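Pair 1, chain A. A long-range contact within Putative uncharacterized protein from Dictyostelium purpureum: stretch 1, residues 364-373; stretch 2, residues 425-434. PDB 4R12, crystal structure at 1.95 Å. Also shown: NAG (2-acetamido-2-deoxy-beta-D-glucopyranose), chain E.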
# COMPACT_ATOMS: atom_id res chain seq x y z
N SER A 364 4.69 -18.34 -25.68
CA SER A 364 5.03 -19.77 -25.68
C SER A 364 3.83 -20.72 -25.72
O SER A 364 4.01 -21.92 -25.97
CB SER A 364 5.87 -20.09 -24.44
OG SER A 364 5.11 -19.90 -23.25
N TYR A 365 2.63 -20.20 -25.49
CA TYR A 365 1.43 -21.03 -25.49
C TYR A 365 0.26 -20.33 -26.16
O TYR A 365 0.12 -19.10 -26.09
CB TYR A 365 1.05 -21.46 -24.05
CG TYR A 365 0.70 -20.35 -23.07
CD1 TYR A 365 1.67 -19.47 -22.60
CD2 TYR A 365 -0.59 -20.22 -22.58
CE1 TYR A 365 1.36 -18.47 -21.68
CE2 TYR A 365 -0.92 -19.22 -21.65
CZ TYR A 365 0.06 -18.35 -21.20
OH TYR A 365 -0.27 -17.37 -20.28
N GLU A 366 -0.57 -21.13 -26.83
CA GLU A 366 -1.62 -20.61 -27.71
C GLU A 366 -2.58 -19.68 -26.98
O GLU A 366 -2.91 -18.62 -27.49
CB GLU A 366 -2.41 -21.76 -28.33
CG GLU A 366 -3.66 -21.32 -29.09
CD GLU A 366 -4.46 -22.48 -29.66
OE1 GLU A 366 -4.23 -23.64 -29.24
OE2 GLU A 366 -5.32 -22.22 -30.52
N ASN A 367 -3.03 -20.08 -25.82
CA ASN A 367 -4.08 -19.38 -25.11
C ASN A 367 -3.62 -18.12 -24.33
O ASN A 367 -4.40 -17.52 -23.69
CB ASN A 367 -4.86 -20.32 -24.21
CG ASN A 367 -5.84 -21.20 -24.97
OD1 ASN A 367 -6.16 -20.94 -26.10
ND2 ASN A 367 -6.31 -22.22 -24.35
N SER A 368 -2.36 -17.74 -24.41
CA SER A 368 -1.90 -16.54 -23.72
C SER A 368 -2.70 -15.30 -24.12
O SER A 368 -2.91 -15.05 -25.30
CB SER A 368 -0.42 -16.30 -24.00
OG SER A 368 0.01 -15.12 -23.38
N THR A 369 -3.16 -14.54 -23.12
CA THR A 369 -3.90 -13.31 -23.40
C THR A 369 -3.05 -12.07 -23.12
O THR A 369 -3.54 -10.94 -23.18
CB THR A 369 -5.18 -13.22 -22.55
OG1 THR A 369 -4.84 -13.22 -21.16
CG2 THR A 369 -6.08 -14.40 -22.83
N ILE A 370 -1.77 -12.31 -22.85
CA ILE A 370 -0.83 -11.27 -22.46
C ILE A 370 0.27 -11.10 -23.50
O ILE A 370 0.82 -12.08 -24.01
CB ILE A 370 -0.19 -11.59 -21.09
CG1 ILE A 370 -1.26 -11.63 -19.99
CG2 ILE A 370 0.91 -10.58 -20.76
CD1 ILE A 370 -1.96 -10.29 -19.75
N THR A 371 0.56 -9.85 -23.84
CA THR A 371 1.70 -9.54 -24.69
C THR A 371 2.48 -8.39 -24.06
O THR A 371 1.91 -7.59 -23.30
CB THR A 371 1.24 -9.18 -26.13
OG1 THR A 371 2.38 -9.09 -26.99
CG2 THR A 371 0.50 -7.84 -26.15
N PHE A 372 3.77 -8.31 -24.35
CA PHE A 372 4.61 -7.25 -23.79
C PHE A 372 5.01 -6.24 -24.86
O PHE A 372 5.34 -6.59 -25.99
CB PHE A 372 5.86 -7.83 -23.13
CG PHE A 372 5.58 -8.62 -21.88
CD1 PHE A 372 5.24 -7.97 -20.69
CD2 PHE A 372 5.66 -10.00 -21.88
CE1 PHE A 372 4.96 -8.69 -19.53
CE2 PHE A 372 5.39 -10.73 -20.72
CZ PHE A 372 5.05 -10.07 -19.54
N LYS A 373 4.97 -4.96 -24.48
CA LYS A 373 5.39 -3.87 -25.35
C LYS A 373 6.43 -3.01 -24.67
O LYS A 373 6.45 -2.88 -23.44
CB LYS A 373 4.19 -3.02 -25.75
CG LYS A 373 3.35 -3.66 -26.83
CD LYS A 373 2.03 -2.93 -27.03
CE LYS A 373 1.10 -3.78 -27.89
NZ LYS A 373 -0.21 -3.11 -28.12
N SER A 425 -9.52 -11.63 -15.09
CA SER A 425 -9.35 -12.59 -16.17
C SER A 425 -7.90 -12.70 -16.68
O SER A 425 -7.56 -13.66 -17.38
CB SER A 425 -10.28 -12.26 -17.33
OG SER A 425 -9.94 -11.01 -17.91
N THR A 426 -7.05 -11.72 -16.35
CA THR A 426 -5.64 -11.79 -16.78
C THR A 426 -4.72 -12.41 -15.74
O THR A 426 -3.56 -12.69 -16.03
CB THR A 426 -5.06 -10.38 -17.14
OG1 THR A 426 -5.07 -9.54 -15.97
CG2 THR A 426 -5.84 -9.70 -18.27
N LEU A 427 -5.22 -12.62 -14.52
CA LEU A 427 -4.35 -13.02 -13.42
C LEU A 427 -3.63 -14.37 -13.64
O LEU A 427 -2.42 -14.47 -13.43
CB LEU A 427 -5.15 -13.05 -12.10
CG LEU A 427 -4.39 -13.42 -10.84
CD1 LEU A 427 -3.19 -12.51 -10.64
CD2 LEU A 427 -5.36 -13.29 -9.65
N ASN A 428 -4.37 -15.39 -14.07
CA ASN A 428 -3.76 -16.71 -14.29
C ASN A 428 -2.59 -16.64 -15.28
O ASN A 428 -1.50 -17.16 -15.02
CB ASN A 428 -4.81 -17.70 -14.79
CG ASN A 428 -5.77 -18.16 -13.68
OD1 ASN A 428 -5.65 -17.77 -12.52
ND2 ASN A 428 -6.73 -19.00 -14.05
N ASP A 429 -2.84 -15.99 -16.42
CA ASP A 429 -1.82 -15.79 -17.44
C ASP A 429 -0.59 -15.06 -16.90
O ASP A 429 0.54 -15.48 -17.13
CB ASP A 429 -2.40 -15.03 -18.64
CG ASP A 429 -3.09 -15.96 -19.63
OD1 ASP A 429 -2.92 -17.19 -19.50
OD2 ASP A 429 -3.78 -15.47 -20.55
N ILE A 430 -0.81 -13.97 -16.15
CA ILE A 430 0.31 -13.22 -15.61
C ILE A 430 1.10 -14.07 -14.60
O ILE A 430 2.34 -14.08 -14.63
CB ILE A 430 -0.19 -11.88 -14.98
CG1 ILE A 430 -0.73 -10.97 -16.09
CG2 ILE A 430 0.94 -11.18 -14.21
CD1 ILE A 430 -1.43 -9.69 -15.60
N VAL A 431 0.40 -14.80 -13.72
CA VAL A 431 1.10 -15.68 -12.78
C VAL A 431 1.90 -16.76 -13.53
O VAL A 431 3.07 -17.01 -13.21
CB VAL A 431 0.13 -16.35 -11.78
CG1 VAL A 431 0.89 -17.33 -10.87
CG2 VAL A 431 -0.57 -15.28 -10.94
N TYR A 432 1.27 -17.37 -14.52
CA TYR A 432 1.97 -18.39 -15.31
C TYR A 432 3.20 -17.82 -16.01
O TYR A 432 4.30 -18.40 -15.94
CB TYR A 432 1.04 -19.02 -16.35
CG TYR A 432 1.81 -20.00 -17.21
CD1 TYR A 432 2.20 -21.24 -16.70
CD2 TYR A 432 2.21 -19.68 -18.51
CE1 TYR A 432 2.92 -22.15 -17.46
CE2 TYR A 432 2.94 -20.58 -19.28
CZ TYR A 432 3.30 -21.82 -18.74
OH TYR A 432 4.03 -22.73 -19.47
N ILE A 433 3.01 -16.69 -16.69
CA ILE A 433 4.11 -16.11 -17.44
C ILE A 433 5.24 -15.69 -16.50
O ILE A 433 6.40 -15.99 -16.77
CB ILE A 433 3.62 -14.92 -18.30
CG1 ILE A 433 2.67 -15.43 -19.38
CG2 ILE A 433 4.80 -14.18 -18.92
CD1 ILE A 433 1.81 -14.35 -20.02
N LEU A 434 4.92 -15.02 -15.40
CA LEU A 434 5.97 -14.56 -14.50
C LEU A 434 6.68 -15.73 -13.79
O LEU A 434 7.89 -15.69 -13.59
CB LEU A 434 5.43 -13.57 -13.46
CG LEU A 434 5.03 -12.20 -14.03
CD1 LEU A 434 4.36 -11.34 -12.95
CD2 LEU A 434 6.24 -11.44 -14.64
C1 NAG E . -7.32 -22.96 -24.93
C2 NAG E . -7.33 -24.47 -24.78
C3 NAG E . -8.63 -25.15 -25.19
C4 NAG E . -9.83 -24.35 -24.76
C5 NAG E . -9.68 -22.96 -25.35
C6 NAG E . -10.92 -22.13 -25.11
C7 NAG E . -5.17 -25.31 -25.29
C8 NAG E . -4.23 -25.66 -26.39
N2 NAG E . -6.37 -25.01 -25.68
O3 NAG E . -8.69 -26.44 -24.63
O4 NAG E . -11.01 -24.99 -25.24
O5 NAG E . -8.59 -22.40 -24.67
O6 NAG E . -11.33 -22.34 -23.77
O7 NAG E . -4.85 -25.30 -24.13
O HOH W 1 5.49 -22.02 -21.72
O HOH W 2 -5.02 -18.21 -21.08
O HOH W 3 -7.32 -12.68 -20.05

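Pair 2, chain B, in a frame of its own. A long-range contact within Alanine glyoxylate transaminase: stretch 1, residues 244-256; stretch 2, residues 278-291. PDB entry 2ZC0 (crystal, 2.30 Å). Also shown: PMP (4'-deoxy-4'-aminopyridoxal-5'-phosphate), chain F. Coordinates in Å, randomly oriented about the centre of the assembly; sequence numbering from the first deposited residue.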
# COMPACT_ATOMS: atom_id res chain seq x y z
N THR B 244 13.10 -8.08 25.49
CA THR B 244 12.93 -6.95 26.37
C THR B 244 13.30 -7.27 27.81
O THR B 244 13.35 -8.43 28.21
CB THR B 244 11.48 -6.43 26.33
OG1 THR B 244 11.31 -5.39 27.29
CG2 THR B 244 10.50 -7.55 26.60
N LEU B 245 13.59 -6.21 28.57
CA LEU B 245 13.95 -6.31 29.98
C LEU B 245 12.78 -5.83 30.82
O LEU B 245 12.88 -5.75 32.05
CB LEU B 245 15.16 -5.43 30.29
CG LEU B 245 16.58 -5.98 30.29
CD1 LEU B 245 17.54 -4.86 30.64
CD2 LEU B 245 16.72 -7.12 31.30
N SER B 246 11.67 -5.50 30.16
CA SER B 246 10.50 -5.01 30.87
C SER B 246 10.03 -5.91 32.02
O SER B 246 9.66 -5.41 33.07
CB SER B 246 9.35 -4.75 29.88
OG SER B 246 8.94 -5.94 29.23
N LYS B 247 10.08 -7.23 31.84
CA LYS B 247 9.64 -8.13 32.90
C LYS B 247 10.69 -8.34 33.98
O LYS B 247 10.46 -9.06 34.95
CB LYS B 247 9.23 -9.49 32.33
CG LYS B 247 8.30 -9.40 31.13
CD LYS B 247 7.05 -8.60 31.44
CE LYS B 247 6.44 -8.02 30.17
NZ LYS B 247 6.09 -9.07 29.18
N VAL B 248 11.85 -7.70 33.82
CA VAL B 248 12.93 -7.82 34.78
C VAL B 248 13.21 -6.48 35.46
O VAL B 248 13.07 -6.34 36.67
CB VAL B 248 14.23 -8.29 34.09
CG1 VAL B 248 15.39 -8.31 35.08
CG2 VAL B 248 14.02 -9.67 33.47
N LEU B 249 13.61 -5.50 34.66
CA LEU B 249 13.93 -4.17 35.16
C LEU B 249 12.68 -3.37 35.48
O LEU B 249 12.64 -2.60 36.44
CB LEU B 249 14.78 -3.43 34.13
CG LEU B 249 15.23 -2.01 34.50
CD1 LEU B 249 16.25 -2.06 35.65
CD2 LEU B 249 15.85 -1.35 33.27
N GLY B 250 11.64 -3.58 34.69
CA GLY B 250 10.41 -2.84 34.88
C GLY B 250 9.77 -2.61 33.53
O GLY B 250 10.40 -2.17 32.58
N THR B 251 8.48 -2.91 33.46
CA THR B 251 7.71 -2.80 32.25
C THR B 251 7.52 -1.36 31.71
O THR B 251 7.23 -1.18 30.53
CB THR B 251 6.36 -3.47 32.48
OG1 THR B 251 5.97 -4.19 31.31
CG2 THR B 251 5.32 -2.46 32.84
N GLY B 252 7.69 -0.35 32.56
CA GLY B 252 7.51 1.02 32.13
C GLY B 252 8.75 1.78 31.64
O GLY B 252 8.65 2.94 31.26
N PHE B 253 9.91 1.12 31.66
CA PHE B 253 11.16 1.74 31.23
C PHE B 253 11.26 1.77 29.69
O PHE B 253 11.99 2.57 29.12
CB PHE B 253 12.38 1.00 31.83
CG PHE B 253 12.60 1.27 33.30
CD1 PHE B 253 13.06 2.51 33.74
CD2 PHE B 253 12.28 0.30 34.26
CE1 PHE B 253 13.22 2.79 35.10
CE2 PHE B 253 12.43 0.57 35.63
CZ PHE B 253 12.90 1.82 36.05
N ARG B 254 10.52 0.88 29.04
CA ARG B 254 10.51 0.84 27.58
C ARG B 254 11.90 0.50 27.04
O ARG B 254 12.44 1.25 26.23
CB ARG B 254 10.06 2.20 26.99
CG ARG B 254 8.73 2.79 27.53
CD ARG B 254 7.52 2.03 27.00
NE ARG B 254 7.51 0.69 27.54
CZ ARG B 254 7.21 -0.42 26.86
NH1 ARG B 254 7.25 -1.58 27.49
NH2 ARG B 254 6.86 -0.36 25.57
N ILE B 255 12.49 -0.59 27.51
CA ILE B 255 13.81 -1.03 27.06
C ILE B 255 13.71 -2.43 26.47
O ILE B 255 13.57 -3.42 27.20
CB ILE B 255 14.87 -1.04 28.20
CG1 ILE B 255 15.26 0.39 28.58
CG2 ILE B 255 16.13 -1.78 27.73
CD1 ILE B 255 15.93 1.18 27.45
N GLY B 256 13.76 -2.49 25.14
CA GLY B 256 13.67 -3.76 24.44
C GLY B 256 14.71 -3.81 23.35
O GLY B 256 15.52 -2.88 23.21
N CYS B 278 15.32 7.42 19.49
CA CYS B 278 16.09 6.48 20.31
C CYS B 278 15.31 6.11 21.55
O CYS B 278 14.36 6.79 21.93
CB CYS B 278 17.45 7.07 20.72
SG CYS B 278 17.36 8.42 21.90
N ALA B 279 15.70 4.99 22.15
CA ALA B 279 15.10 4.52 23.39
C ALA B 279 15.52 5.56 24.44
O ALA B 279 16.53 6.25 24.26
CB ALA B 279 15.67 3.14 23.74
N PRO B 280 14.76 5.69 25.54
CA PRO B 280 15.04 6.64 26.62
C PRO B 280 16.45 6.50 27.19
O PRO B 280 16.86 5.41 27.59
CB PRO B 280 13.97 6.28 27.67
CG PRO B 280 12.89 5.64 26.87
CD PRO B 280 13.64 4.81 25.88
N ALA B 281 17.19 7.60 27.24
CA ALA B 281 18.56 7.58 27.75
C ALA B 281 18.62 7.11 29.20
O ALA B 281 19.46 6.26 29.55
CB ALA B 281 19.19 8.97 27.63
N ILE B 282 17.75 7.65 30.04
CA ILE B 282 17.73 7.25 31.44
C ILE B 282 17.48 5.76 31.59
O ILE B 282 18.14 5.10 32.39
CB ILE B 282 16.65 7.97 32.24
CG1 ILE B 282 15.30 7.79 31.56
CG2 ILE B 282 17.01 9.44 32.41
CD1 ILE B 282 14.17 8.40 32.33
N SER B 283 16.54 5.22 30.83
CA SER B 283 16.24 3.80 30.93
C SER B 283 17.41 2.96 30.46
O SER B 283 17.68 1.88 31.01
CB SER B 283 15.01 3.45 30.10
OG SER B 283 13.89 4.23 30.49
N GLN B 284 18.13 3.45 29.46
CA GLN B 284 19.27 2.71 28.94
C GLN B 284 20.40 2.68 29.97
O GLN B 284 20.98 1.63 30.24
CB GLN B 284 19.76 3.33 27.62
CG GLN B 284 18.78 3.22 26.44
CD GLN B 284 19.42 3.66 25.14
OE1 GLN B 284 18.95 4.60 24.48
NE2 GLN B 284 20.51 2.99 24.76
N TYR B 285 20.71 3.84 30.54
CA TYR B 285 21.77 3.93 31.53
C TYR B 285 21.40 3.17 32.81
O TYR B 285 22.25 2.48 33.38
CB TYR B 285 22.10 5.40 31.81
CG TYR B 285 23.10 5.96 30.82
CD1 TYR B 285 24.40 5.47 30.79
CD2 TYR B 285 22.73 6.93 29.89
CE1 TYR B 285 25.32 5.94 29.86
CE2 TYR B 285 23.65 7.41 28.95
CZ TYR B 285 24.94 6.89 28.94
OH TYR B 285 25.86 7.32 28.00
N ILE B 286 20.15 3.27 33.23
CA ILE B 286 19.69 2.55 34.41
C ILE B 286 19.92 1.05 34.18
O ILE B 286 20.39 0.34 35.07
CB ILE B 286 18.19 2.78 34.69
CG1 ILE B 286 17.94 4.19 35.23
CG2 ILE B 286 17.67 1.75 35.69
CD1 ILE B 286 16.49 4.44 35.61
N ALA B 287 19.57 0.59 32.99
CA ALA B 287 19.72 -0.82 32.61
C ALA B 287 21.18 -1.22 32.49
O ALA B 287 21.54 -2.37 32.75
CB ALA B 287 19.01 -1.08 31.27
N LEU B 288 22.02 -0.27 32.08
CA LEU B 288 23.44 -0.51 31.93
C LEU B 288 24.10 -0.79 33.28
O LEU B 288 24.89 -1.73 33.42
CB LEU B 288 24.12 0.68 31.27
CG LEU B 288 25.64 0.58 31.13
CD1 LEU B 288 26.02 -0.66 30.33
CD2 LEU B 288 26.17 1.83 30.46
N GLU B 289 23.77 0.03 34.28
CA GLU B 289 24.32 -0.13 35.62
C GLU B 289 23.74 -1.38 36.27
O GLU B 289 24.45 -2.15 36.91
CB GLU B 289 24.00 1.08 36.49
CG GLU B 289 24.92 2.26 36.26
CD GLU B 289 26.38 1.88 36.40
OE1 GLU B 289 26.76 1.32 37.45
OE2 GLU B 289 27.15 2.14 35.44
N TYR B 290 22.43 -1.57 36.10
CA TYR B 290 21.75 -2.72 36.65
C TYR B 290 22.51 -3.98 36.25
O TYR B 290 22.81 -4.84 37.08
CB TYR B 290 20.33 -2.78 36.11
CG TYR B 290 19.52 -3.97 36.57
CD1 TYR B 290 18.72 -3.89 37.71
CD2 TYR B 290 19.54 -5.17 35.86
CE1 TYR B 290 17.96 -4.98 38.13
CE2 TYR B 290 18.79 -6.27 36.28
CZ TYR B 290 18.01 -6.17 37.41
OH TYR B 290 17.28 -7.25 37.83
N LEU B 291 22.84 -4.09 34.97
CA LEU B 291 23.55 -5.26 34.48
C LEU B 291 24.99 -5.33 34.95
O LEU B 291 25.43 -6.36 35.46
CB LEU B 291 23.51 -5.30 32.95
CG LEU B 291 22.15 -5.56 32.31
CD1 LEU B 291 22.32 -5.62 30.79
CD2 LEU B 291 21.56 -6.88 32.82
N1 PMP F . 5.81 -9.67 23.79
C2 PMP F . 4.92 -10.30 24.59
C2A PMP F . 4.59 -11.75 24.25
C3 PMP F . 4.33 -9.63 25.70
O3 PMP F . 3.41 -10.31 26.50
C4 PMP F . 4.69 -8.26 25.96
C4A PMP F . 4.04 -7.54 27.16
N4A PMP F . 3.23 -6.39 26.79
C5 PMP F . 5.70 -7.59 25.01
C6 PMP F . 6.23 -8.35 23.94
C5A PMP F . 6.17 -6.13 25.18
O4P PMP F . 6.74 -6.05 26.13
P PMP F . 7.34 -4.51 26.33
O1P PMP F . 9.22 -4.27 26.27
O2P PMP F . 6.79 -4.00 28.09
O3P PMP F . 6.65 -3.30 25.17

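The sharpest difference lies at one matched helix position, D429(A) in pair 1 and S283(B) in pair 2, whose CA atoms superpose to 0.3 Å. In pair 1 the aspartate is an acceptor, and the turn and the residue after it supply the donors; in pair 2 the serine is the donor and the turn offers a carbonyl. D429(A) takes three hydrogen bonds across the contact: Y365(A) OH to D429(A) OD1 at 2.8 Å, T369(A) N to D429(A) OD2 at 2.8 Å, and T369(A) OG1 to D429(A) OD2 at 2.6 Å. Both carboxylate oxygens are thus used, and the side chain ties the two ends of the loop Y365(A) to T369(A) to the helix. Water 2 adds a bridge, donating to N367(A) O and D429(A) OD1. S283(B) makes the only hydrogen bond across the contact in pair 2, S283(B) OG to F253(B) O at 2.9 Å.

The shared geometry is a type I beta turn and the residues that follow it, packed against the first turns of a helix; N, CA and C of 14 central residues superpose with an RMSD of 0.9 Å. The turns Y365(A) to S368(A) and G250(B) to F253(B) match residue for residue, and S368(A) and F253(B), a matched pair, lie nearest in CA position to D429(A) and S283(B), at 6.3 Å between CA atoms in pair 1 and 5.5 Å in pair 2.

The first turn position differs most in size. Y365(A) brings its ring edge to D429(A) and I433(A), while the edge of Y432(A) points toward its face, with ring centroids 4.9 Å apart and planes at 79°. Its counterpart G250(B) has no side chain, and its backbone angles of 147/131 call for glycine; a CB there would also come within 2.7 Å of F253(B) CE2. In pair 2, L249(B) places CD2 3.7 Å from A287(B) CB, and F253(B), matched to the small S368(A), sends CE1 to 3.7 Å from I286(B) CD1, the counterpart of Y432(A). L249(B) CD1 also makes an off-centre CH-pi contact with the ring of Y290(B).

I370(A) and I255(B) are the part the two pairs have in common: isoleucines of the same m, m rotamer, both pointing toward the helix. They share matched neighbours. I370(A) CG1 lies 3.8 Å from D429(A) CB, and I255(B) CG1 3.4 Å from S283(B) CB; I370(A) CD1 lies 3.9 Å from I430(A) CG1, and I255(B) CD1 3.6 Å from Q284(B) CG. I370(A) CB also reaches I433(A) CD1, at 3.6 Å, whereas the smaller A287(B) at that position receives L249(B) and L245(B).

The bound groups differ too. N367(A) is glycosylated, its ND2 bonded to NAG C1 at 1.4 Å; its counterpart is G252(B). R254(B), matched to T369(A), turns its end away from the helix and donates from NH2 to PMP O3P at 3.0 Å, so this stretch also helps hold the cofactor of the transaminase.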